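PDB 4DXK: mandelate racemase / muconate lactonizing enzyme family protein from Agrobacterium tumefaciens, which belongs to the mandelate racemase subgroup of the enolase superfamily and probably carries out metal-assisted proton abstraction from a carboxylate substrate. Local coordinates for the interface of chains A and B and the interface of chains A and C. Coordinates in Å, arbitrary orientation; residue numbers count along the deposited sequence, not the author numbering. Chains: chain A/B/C, Mandelate racemase / muconate lactonizing enzyme family protein.

Contact 1: the interface of chains A and B. Residues chain A 63, 66-67; chain B 184.
The guanidinium of B:Arg184 has the terminal amide of A:Gln66 on one face and a carboxylate oxygen of A:Asp67 beyond its two terminal nitrogens, tilted out of the plane. This is part of a two-fold contact between enolase-superfamily subunits: A:Gln66 and A:Asp67 lie on helix 61-68, in the N-terminal MR/MLE region, and B:Arg184 on the loop just after helix 177-183. Amide and guanidinium planes are 15° apart, with A:Gln66 NE2 over the centre of the cation, 3.9 Å from B:Arg184 CZ. Glutamine suits this place, being flat, uncharged and long enough to lie over the guanidinium; CG anti to the backbone N (chi1 -170°) and an extended chain beyond it carry the amide out to the partner.

B:Arg184 approaches A:Asp67 with both terminal nitrogens directed at one oxygen. NH1 hydrogen-bonds and forms a salt bridge with A:Asp67 OD1 at 2.9 Å, coming nearly along the C-O axis; the oxygen is tilted 22° out of the guanidinium plane. NH2 adds a weak bond to the same OD1, at 3.0 Å. Beside the oxygen, the methyl A:Leu63 CD1 makes a van der Waals contact with B:Arg184 NH2 at 3.8 Å.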
loop_
_atom_site.group_PDB
_atom_site.type_symbol
_atom_site.label_atom_id
_atom_site.label_comp_id
_atom_site.label_asym_id
_atom_site.label_seq_id
_atom_site.Cartn_x
_atom_site.Cartn_y
_atom_site.Cartn_z
ATOM N N LEU A 63 -35.226 -1.296 12.611
ATOM C CA LEU A 63 -35.726 -2.434 11.847
ATOM C C LEU A 63 -36.441 -1.986 10.566
ATOM O O LEU A 63 -36.223 -2.550 9.490
ATOM C CB LEU A 63 -36.668 -3.282 12.701
ATOM C CG LEU A 63 -37.261 -4.513 12.016
ATOM C CD1 LEU A 63 -36.160 -5.488 11.616
ATOM C CD2 LEU A 63 -38.297 -5.180 12.912
ATOM N N GLN A 66 -33.965 -0.934 7.975
ATOM C CA GLN A 66 -33.401 -2.130 7.361
ATOM C C GLN A 66 -34.380 -2.740 6.361
ATOM O O GLN A 66 -33.988 -3.138 5.252
ATOM C CB GLN A 66 -33.070 -3.136 8.461
ATOM C CG GLN A 66 -32.253 -4.359 8.052
ATOM C CD GLN A 66 -32.030 -5.286 9.240
ATOM O OE1 GLN A 66 -32.545 -5.039 10.333
ATOM N NE2 GLN A 66 -31.271 -6.353 9.031
ATOM N N ASP A 67 -35.652 -2.810 6.738
ATOM C CA ASP A 67 -36.666 -3.459 5.912
ATOM C C ASP A 67 -36.957 -2.720 4.605
ATOM O O ASP A 67 -37.530 -3.309 3.681
ATOM C CB ASP A 67 -37.971 -3.655 6.698
ATOM C CG ASP A 67 -37.872 -4.747 7.749
ATOM O OD1 ASP A 67 -36.928 -5.552 7.683
ATOM O OD2 ASP A 67 -38.761 -4.801 8.628
ATOM N N ARG B 184 -31.434 -12.854 8.580
ATOM C CA ARG B 184 -31.074 -11.635 7.853
ATOM C C ARG B 184 -29.601 -11.678 7.419
ATOM O O ARG B 184 -28.914 -10.648 7.421
ATOM C CB ARG B 184 -31.377 -10.364 8.673
ATOM C CG ARG B 184 -32.794 -10.266 9.268
ATOM C CD ARG B 184 -33.912 -10.263 8.225
ATOM N NE ARG B 184 -33.932 -9.072 7.367
ATOM C CZ ARG B 184 -34.569 -7.934 7.649
ATOM N NH1 ARG B 184 -34.528 -6.925 6.785
ATOM N NH2 ARG B 184 -35.243 -7.791 8.787
#

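Contact 2: the interface of chains A and C. Residues chain A 116, 239, 314, 340; chain C 186-187.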
loop_
_atom_site.group_PDB
_atom_site.type_symbol
_atom_site.label_atom_id
_atom_site.label_comp_id
_atom_site.label_asym_id
_atom_site.label_seq_id
_atom_site.Cartn_x
_atom_site.Cartn_y
_atom_site.Cartn_z
ATOM N N ARG A 116 -23.984 27.374 15.554
ATOM C CA ARG A 116 -23.698 28.374 14.540
ATOM C C ARG A 116 -24.329 27.977 13.216
ATOM O O ARG A 116 -24.351 26.801 12.854
ATOM C CB ARG A 116 -22.186 28.536 14.370
ATOM C CG ARG A 116 -21.771 29.695 13.485
ATOM C CD ARG A 116 -20.282 30.031 13.644
ATOM N NE ARG A 116 -19.417 29.098 12.923
ATOM C CZ ARG A 116 -18.687 29.408 11.851
ATOM N NH1 ARG A 116 -18.684 30.642 11.357
ATOM N NH2 ARG A 116 -17.937 28.479 11.272
ATOM N N PHE A 239 -12.730 28.089 3.366
ATOM C CA PHE A 239 -13.002 27.260 4.535
ATOM C C PHE A 239 -13.200 25.791 4.171
ATOM O O PHE A 239 -12.681 24.899 4.843
ATOM C CB PHE A 239 -14.236 27.795 5.255
ATOM C CG PHE A 239 -14.500 27.145 6.580
ATOM C CD1 PHE A 239 -13.664 27.379 7.662
ATOM C CD2 PHE A 239 -15.588 26.299 6.746
ATOM C CE1 PHE A 239 -13.911 26.790 8.896
ATOM C CE2 PHE A 239 -15.848 25.713 7.977
ATOM C CZ PHE A 239 -15.002 25.952 9.051
ATOM N N PRO A 314 -15.690 16.591 11.401
ATOM C CA PRO A 314 -16.985 17.164 11.755
ATOM C C PRO A 314 -18.076 16.774 10.766
ATOM O O PRO A 314 -17.779 16.297 9.661
ATOM C CB PRO A 314 -16.713 18.661 11.627
ATOM C CG PRO A 314 -15.774 18.748 10.451
ATOM C CD PRO A 314 -14.913 17.491 10.527
ATOM N N LEU A 340 -20.642 20.781 13.229
ATOM C CA LEU A 340 -19.829 21.985 13.101
ATOM C C LEU A 340 -20.665 23.239 12.900
ATOM O O LEU A 340 -20.451 24.267 13.546
ATOM C CB LEU A 340 -18.880 21.803 11.913
ATOM C CG LEU A 340 -17.954 22.961 11.558
ATOM C CD1 LEU A 340 -16.945 23.213 12.668
ATOM C CD2 LEU A 340 -17.236 22.665 10.259
ATOM N N GLN C 186 -13.416 21.893 17.657
ATOM C CA GLN C 186 -13.995 21.609 16.344
ATOM C C GLN C 186 -13.679 22.688 15.318
ATOM O O GLN C 186 -13.732 22.441 14.110
ATOM C CB GLN C 186 -15.512 21.422 16.426
ATOM C CG GLN C 186 -15.958 20.127 17.122
ATOM C CD GLN C 186 -15.753 18.827 16.292
ATOM O OE1 GLN C 186 -15.564 18.849 15.061
ATOM N NE2 GLN C 186 -15.803 17.691 16.980
ATOM N N TYR C 187 -13.355 23.888 15.800
ATOM C CA TYR C 187 -13.343 25.081 14.955
ATOM C C TYR C 187 -12.501 26.187 15.578
ATOM O O TYR C 187 -12.493 26.355 16.798
ATOM C CB TYR C 187 -14.784 25.589 14.768
ATOM C CG TYR C 187 -14.887 26.943 14.097
ATOM C CD1 TYR C 187 -14.699 27.080 12.728
ATOM C CD2 TYR C 187 -15.179 28.079 14.836
ATOM C CE1 TYR C 187 -14.777 28.314 12.112
ATOM C CE2 TYR C 187 -15.261 29.320 14.234
ATOM C CZ TYR C 187 -15.066 29.436 12.870
ATOM O OH TYR C 187 -15.158 30.670 12.274
#
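The barrel domain of this enolase-superfamily protein offers chain C, in the deposited assembly, the end that carries the N-termini of its strands, opposite the metal-binding end. A:Arg116 is in strand 115-118, while A:Phe239, A:Pro314 and A:Leu340 immediately or closely precede strands 240-242, 315-317 and 342-343. Against them lies the loop C:Gln186-C:Tyr187, between helices 177-183 and 190-207.

The ring of C:Tyr187 carries much of the contact. Over one of its faces sits the guanidinium of A:Arg116, whose NH2 is 3.7 Å from the ring centroid in a cation-pi contact. The two planes are 29° apart, and A:Arg116 CZ lies 3.8 Å from C:Tyr187 CZ, near the hydroxyl-bearing rim. A bend at chi3 (78°) turns the arginine's tip toward the ring. A large aromatic suits this position because its face takes the cation while its rim packs against carbon: A:Phe239 CE1 meets the ring edge in plane, 3.7 Å from C:Tyr187 CE1.

A:Leu340 supplies a branched apolar tip nearer the partner's backbone. The leucine side chain crosses that of the tyrosine at about a right angle, with A:Leu340 CD1 3.8 Å from C:Tyr187 CB and 3.6 Å from the carbonyl O of C:Gln186. At the other end of the patch the rigid ring of A:Pro314 abuts the glutamine amide, with CB 3.6 Å from C:Gln186 OE1.

Contact 3: the interface of chains A and B. Residues chain A 74-75, 274, 277-278; chain B 248-249.
B:Ser249 puts its hydroxyl OG between two acceptors of chain A, 2.9 Å from the backbone A:Trp274 O and 3.1 Å from the carboxylate A:Asp278 OD1. The serine donates to OD1; A:Trp274 O is a second possible acceptor, so the one hydroxyl proton may be shared or alternate. The approach to OD1 is from above the carboxylate plane, 50° out of it. Serine fits here as a short donor, and its CB lies over the face of the A:Arg277 guanidinium near the rim.

Next to it, the carboxylate of B:Asp248 lies almost parallel to the indole of A:Trp274, the planes 12° apart. Its OD2 sits over the ring toward the rim, 3.3 Å from A:Trp274 CG, a polar group laid on a broad aromatic face. With CG between the backbone N and the carbonyl carbon (chi1 50°), the carboxylate is turned toward the indole, while B:Asp248 CB packs on A:Phe74 CE1 at 3.9 Å.

The backbone O of B:Asp248 receives a weak bond from A:Arg75 NE at 2.9 Å. Behind these contacts A:Arg75 NE, shared with that weak bond, and NH2 grip A:Asp278 OD2 side-on, the NH2 bond being 2.7 Å long. That salt bridge should help hold both the arginine and the carboxylate that meets B:Ser249.

In the fold, barrel helix 272-281 and the N-terminal-region loop carrying A:Phe74 and A:Arg75 together receive the segment after strand 240-242 of chain B.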
loop_
_atom_site.group_PDB
_atom_site.type_symbol
_atom_site.label_atom_id
_atom_site.label_comp_id
_atom_site.label_asym_id
_atom_site.label_seq_id
_atom_site.Cartn_x
_atom_site.Cartn_y
_atom_site.Cartn_z
ATOM N N PHE A 74 -29.848 1.100 -3.630
ATOM C CA PHE A 74 -29.246 1.316 -2.318
ATOM C C PHE A 74 -27.935 2.115 -2.470
ATOM O O PHE A 74 -27.430 2.301 -3.577
ATOM C CB PHE A 74 -28.988 -0.054 -1.671
ATOM C CG PHE A 74 -28.084 -0.914 -2.482
ATOM C CD1 PHE A 74 -26.706 -0.830 -2.343
ATOM C CD2 PHE A 74 -28.603 -1.773 -3.446
ATOM C CE1 PHE A 74 -25.859 -1.593 -3.126
ATOM C CE2 PHE A 74 -27.759 -2.538 -4.227
ATOM C CZ PHE A 74 -26.390 -2.450 -4.077
ATOM N N ARG A 75 -27.382 2.564 -1.341
ATOM C CA ARG A 75 -26.121 3.311 -1.311
ATOM C C ARG A 75 -26.154 4.434 -2.348
ATOM O O ARG A 75 -25.236 4.599 -3.152
ATOM C CB ARG A 75 -24.919 2.383 -1.521
ATOM C CG ARG A 75 -23.557 3.031 -1.230
ATOM C CD ARG A 75 -22.583 2.690 -2.335
ATOM N NE ARG A 75 -21.235 3.234 -2.140
ATOM C CZ ARG A 75 -20.792 4.363 -2.691
ATOM N NH1 ARG A 75 -21.595 5.100 -3.454
ATOM N NH2 ARG A 75 -19.540 4.749 -2.477
ATOM N N TRP A 274 -22.626 3.254 4.252
ATOM C CA TRP A 274 -21.655 2.538 3.433
ATOM C C TRP A 274 -20.941 3.468 2.455
ATOM O O TRP A 274 -19.736 3.316 2.213
ATOM C CB TRP A 274 -22.313 1.328 2.741
ATOM C CG TRP A 274 -22.664 0.279 3.761
ATOM C CD1 TRP A 274 -21.879 -0.762 4.160
ATOM C CD2 TRP A 274 -23.849 0.221 4.569
ATOM N NE1 TRP A 274 -22.504 -1.468 5.154
ATOM C CE2 TRP A 274 -23.710 -0.883 5.430
ATOM C CE3 TRP A 274 -25.015 0.988 4.646
ATOM C CZ2 TRP A 274 -24.698 -1.243 6.355
ATOM C CZ3 TRP A 274 -25.992 0.636 5.568
ATOM C CH2 TRP A 274 -25.829 -0.477 6.404
ATOM N N ARG A 277 -18.470 5.234 4.694
ATOM C CA ARG A 277 -17.304 4.375 4.903
ATOM C C ARG A 277 -16.345 4.494 3.723
ATOM O O ARG A 277 -15.137 4.676 3.901
ATOM C CB ARG A 277 -17.721 2.915 5.083
ATOM C CG ARG A 277 -16.574 1.919 4.873
ATOM C CD ARG A 277 -17.006 0.479 5.129
ATOM N NE ARG A 277 -16.015 -0.460 4.597
ATOM C CZ ARG A 277 -16.257 -1.719 4.247
ATOM N NH1 ARG A 277 -17.454 -2.250 4.399
ATOM N NH2 ARG A 277 -15.276 -2.450 3.735
ATOM N N ASP A 278 -16.881 4.391 2.512
ATOM C CA ASP A 278 -16.053 4.495 1.318
ATOM C C ASP A 278 -15.322 5.843 1.292
ATOM O O ASP A 278 -14.137 5.913 0.956
ATOM C CB ASP A 278 -16.908 4.344 0.047
ATOM C CG ASP A 278 -17.441 2.927 -0.161
ATOM O OD1 ASP A 278 -17.040 1.986 0.557
ATOM O OD2 ASP A 278 -18.269 2.773 -1.086
ATOM N N ASP B 248 -22.361 -2.542 -1.591
ATOM C CA ASP B 248 -22.387 -1.133 -1.178
ATOM C C ASP B 248 -21.070 -0.522 -0.704
ATOM O O ASP B 248 -20.864 0.685 -0.825
ATOM C CB ASP B 248 -23.490 -0.855 -0.160
ATOM C CG ASP B 248 -23.498 -1.809 1.012
ATOM O OD1 ASP B 248 -22.604 -2.676 1.163
ATOM O OD2 ASP B 248 -24.449 -1.646 1.816
ATOM N N SER B 249 -20.203 -1.312 -0.087
ATOM C CA SER B 249 -18.811 -0.912 0.155
ATOM C C SER B 249 -17.942 -2.023 -0.425
ATOM O O SER B 249 -17.715 -3.053 0.215
ATOM C CB SER B 249 -18.530 -0.727 1.648
ATOM O OG SER B 249 -19.137 0.433 2.193
#

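Contact 4: the interface of chains A and B. Residues chain A 36, 77, 82, 268-269, 294; chain B 71-72.
The loop between helices 61-68 and 79-99 of chain B, carrying B:Tyr71 and B:Leu72, enters a groove of chain A. The groove is lined by the loop between strand 30-35 and helix 38-53 (A:Phe36), by A:Ser77 and helix 79-99 (A:Arg82), and by barrel loops after strands 264-266 (A:Glu268, A:Thr269) and 287-290 (A:Trp294).

B:Leu72 serves as the apolar plug. Its CD1 methyl lies over the centre of the A:Trp294 indole in a CH-pi contact, 3.5 Å from CE2, and also meets A:Phe36 CD2 at 3.7 Å. CG lies beside the backbone N (chi1 -58°), with CD1 extended beyond it into this aromatic corner; a branched leucine can also set CD2 beside A:Ser77. The aliphatic A:Arg82 CD adds to the wall, while NE and NH2 grip A:Phe36 O from one face of its carbonyl plane and NH1 bonds A:Ser77 O, tying the walls together. A:Ser77 OG, donating to A:Thr269 O at 2.8 Å, links a further pair of loops.

B:Tyr71 reaches a metal ligand of the active site, A:Glu268, so one chain may help shape its neighbour's catalytic end. A:Thr269 CG2 packs on the tyrosine's face. The phenol B:Tyr71 OH donates to A:Glu268 OE2 at 2.5 Å, from above the carboxylate plane, 48° out of it, and water 1 joins both, 2.6 Å from A:Glu268 OE2.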
loop_
_atom_site.group_PDB
_atom_site.type_symbol
_atom_site.label_atom_id
_atom_site.label_comp_id
_atom_site.label_asym_id
_atom_site.label_seq_id
_atom_site.Cartn_x
_atom_site.Cartn_y
_atom_site.Cartn_z
ATOM N N PHE A 36 -36.655 17.068 -4.386
ATOM C CA PHE A 36 -36.340 16.639 -5.765
ATOM C C PHE A 36 -37.139 15.418 -6.184
ATOM O O PHE A 36 -37.253 14.439 -5.441
ATOM C CB PHE A 36 -34.852 16.386 -6.034
ATOM C CG PHE A 36 -34.006 17.626 -6.074
ATOM C CD1 PHE A 36 -34.369 18.733 -6.838
ATOM C CD2 PHE A 36 -32.808 17.671 -5.364
ATOM C CE1 PHE A 36 -33.562 19.867 -6.870
ATOM C CE2 PHE A 36 -31.994 18.796 -5.403
ATOM C CZ PHE A 36 -32.371 19.895 -6.152
ATOM N N SER A 77 -28.538 8.378 -3.487
ATOM C CA SER A 77 -29.499 9.430 -3.166
ATOM C C SER A 77 -30.672 9.408 -4.154
ATOM O O SER A 77 -31.315 10.429 -4.381
ATOM C CB SER A 77 -28.802 10.789 -3.159
ATOM O OG SER A 77 -28.031 10.952 -4.336
ATOM N N ARG A 82 -34.703 8.567 -1.156
ATOM C CA ARG A 82 -35.350 9.800 -0.719
ATOM C C ARG A 82 -36.695 9.513 -0.050
ATOM O O ARG A 82 -37.026 10.102 0.985
ATOM C CB ARG A 82 -35.491 10.793 -1.885
ATOM C CG ARG A 82 -34.139 11.213 -2.434
ATOM C CD ARG A 82 -34.152 12.523 -3.212
ATOM N NE ARG A 82 -35.101 12.547 -4.326
ATOM C CZ ARG A 82 -34.924 11.931 -5.493
ATOM N NH1 ARG A 82 -33.835 11.199 -5.726
ATOM N NH2 ARG A 82 -35.858 12.045 -6.436
ATOM N N GLU A 268 -23.558 15.850 0.342
ATOM C CA GLU A 268 -25.013 15.736 0.365
ATOM C C GLU A 268 -25.526 14.740 -0.681
ATOM O O GLU A 268 -26.649 14.242 -0.571
ATOM C CB GLU A 268 -25.640 17.112 0.124
ATOM C CG GLU A 268 -25.405 17.643 -1.296
ATOM C CD GLU A 268 -25.764 19.106 -1.489
ATOM O OE1 GLU A 268 -25.445 19.919 -0.604
ATOM O OE2 GLU A 268 -26.359 19.445 -2.540
ATOM N N THR A 269 -24.719 14.459 -1.700
ATOM C CA THR A 269 -25.154 13.552 -2.770
ATOM C C THR A 269 -24.959 12.069 -2.463
ATOM O O THR A 269 -25.429 11.231 -3.231
ATOM C CB THR A 269 -24.475 13.859 -4.135
ATOM O OG1 THR A 269 -23.089 13.485 -4.100
ATOM C CG2 THR A 269 -24.596 15.334 -4.489
ATOM N N TRP A 294 -31.853 12.641 1.911
ATOM C CA TRP A 294 -31.231 12.046 0.730
ATOM C C TRP A 294 -30.320 10.868 1.087
ATOM O O TRP A 294 -29.853 10.185 0.181
ATOM C CB TRP A 294 -30.396 13.086 -0.036
ATOM C CG TRP A 294 -31.177 14.235 -0.606
ATOM C CD1 TRP A 294 -32.533 14.310 -0.761
ATOM C CD2 TRP A 294 -30.650 15.494 -1.062
ATOM N NE1 TRP A 294 -32.877 15.526 -1.299
ATOM C CE2 TRP A 294 -31.743 16.269 -1.499
ATOM C CE3 TRP A 294 -29.359 16.026 -1.179
ATOM C CZ2 TRP A 294 -31.588 17.554 -2.025
ATOM C CZ3 TRP A 294 -29.207 17.305 -1.692
ATOM C CH2 TRP A 294 -30.313 18.050 -2.116
ATOM N N TYR B 71 -28.194 14.837 -10.582
ATOM C CA TYR B 71 -27.459 15.408 -9.469
ATOM C C TYR B 71 -27.493 14.447 -8.278
ATOM O O TYR B 71 -26.517 14.313 -7.537
ATOM C CB TYR B 71 -28.080 16.755 -9.092
ATOM C CG TYR B 71 -27.374 17.441 -7.963
ATOM C CD1 TYR B 71 -26.104 17.978 -8.142
ATOM C CD2 TYR B 71 -27.973 17.563 -6.719
ATOM C CE1 TYR B 71 -25.454 18.616 -7.108
ATOM C CE2 TYR B 71 -27.326 18.204 -5.674
ATOM C CZ TYR B 71 -26.064 18.718 -5.880
ATOM O OH TYR B 71 -25.409 19.362 -4.854
ATOM N N LEU B 72 -28.632 13.780 -8.123
ATOM C CA LEU B 72 -28.814 12.726 -7.125
ATOM C C LEU B 72 -29.137 11.411 -7.813
ATOM O O LEU B 72 -29.619 11.407 -8.943
ATOM C CB LEU B 72 -29.969 13.073 -6.186
ATOM C CG LEU B 72 -29.861 14.384 -5.419
ATOM C CD1 LEU B 72 -31.060 14.538 -4.490
ATOM C CD2 LEU B 72 -28.575 14.468 -4.622
HETATM O O HOH W 1 -26.031 21.941 -3.090
#

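Contacts 1, 3 and 4 belong to one two-fold interface between chains A and B. Between centres of C-alpha atoms, contact 1 lies about 16 Å from contact 3 and about 22 Å from contact 4, while contact 3 and contact 4 are about 14 Å apart. The segment from helix 61-68 to helix 79-99 contributes to all three, so N-terminal region and barrel are pinned to the partner together. Contact 2, about 23 to 34 Å from the others by the same measure, joins A to C at the opposite barrel end. Residues 184 and 186-187 of one loop serve both interfaces, consistent with the deposited eight-chain assembly.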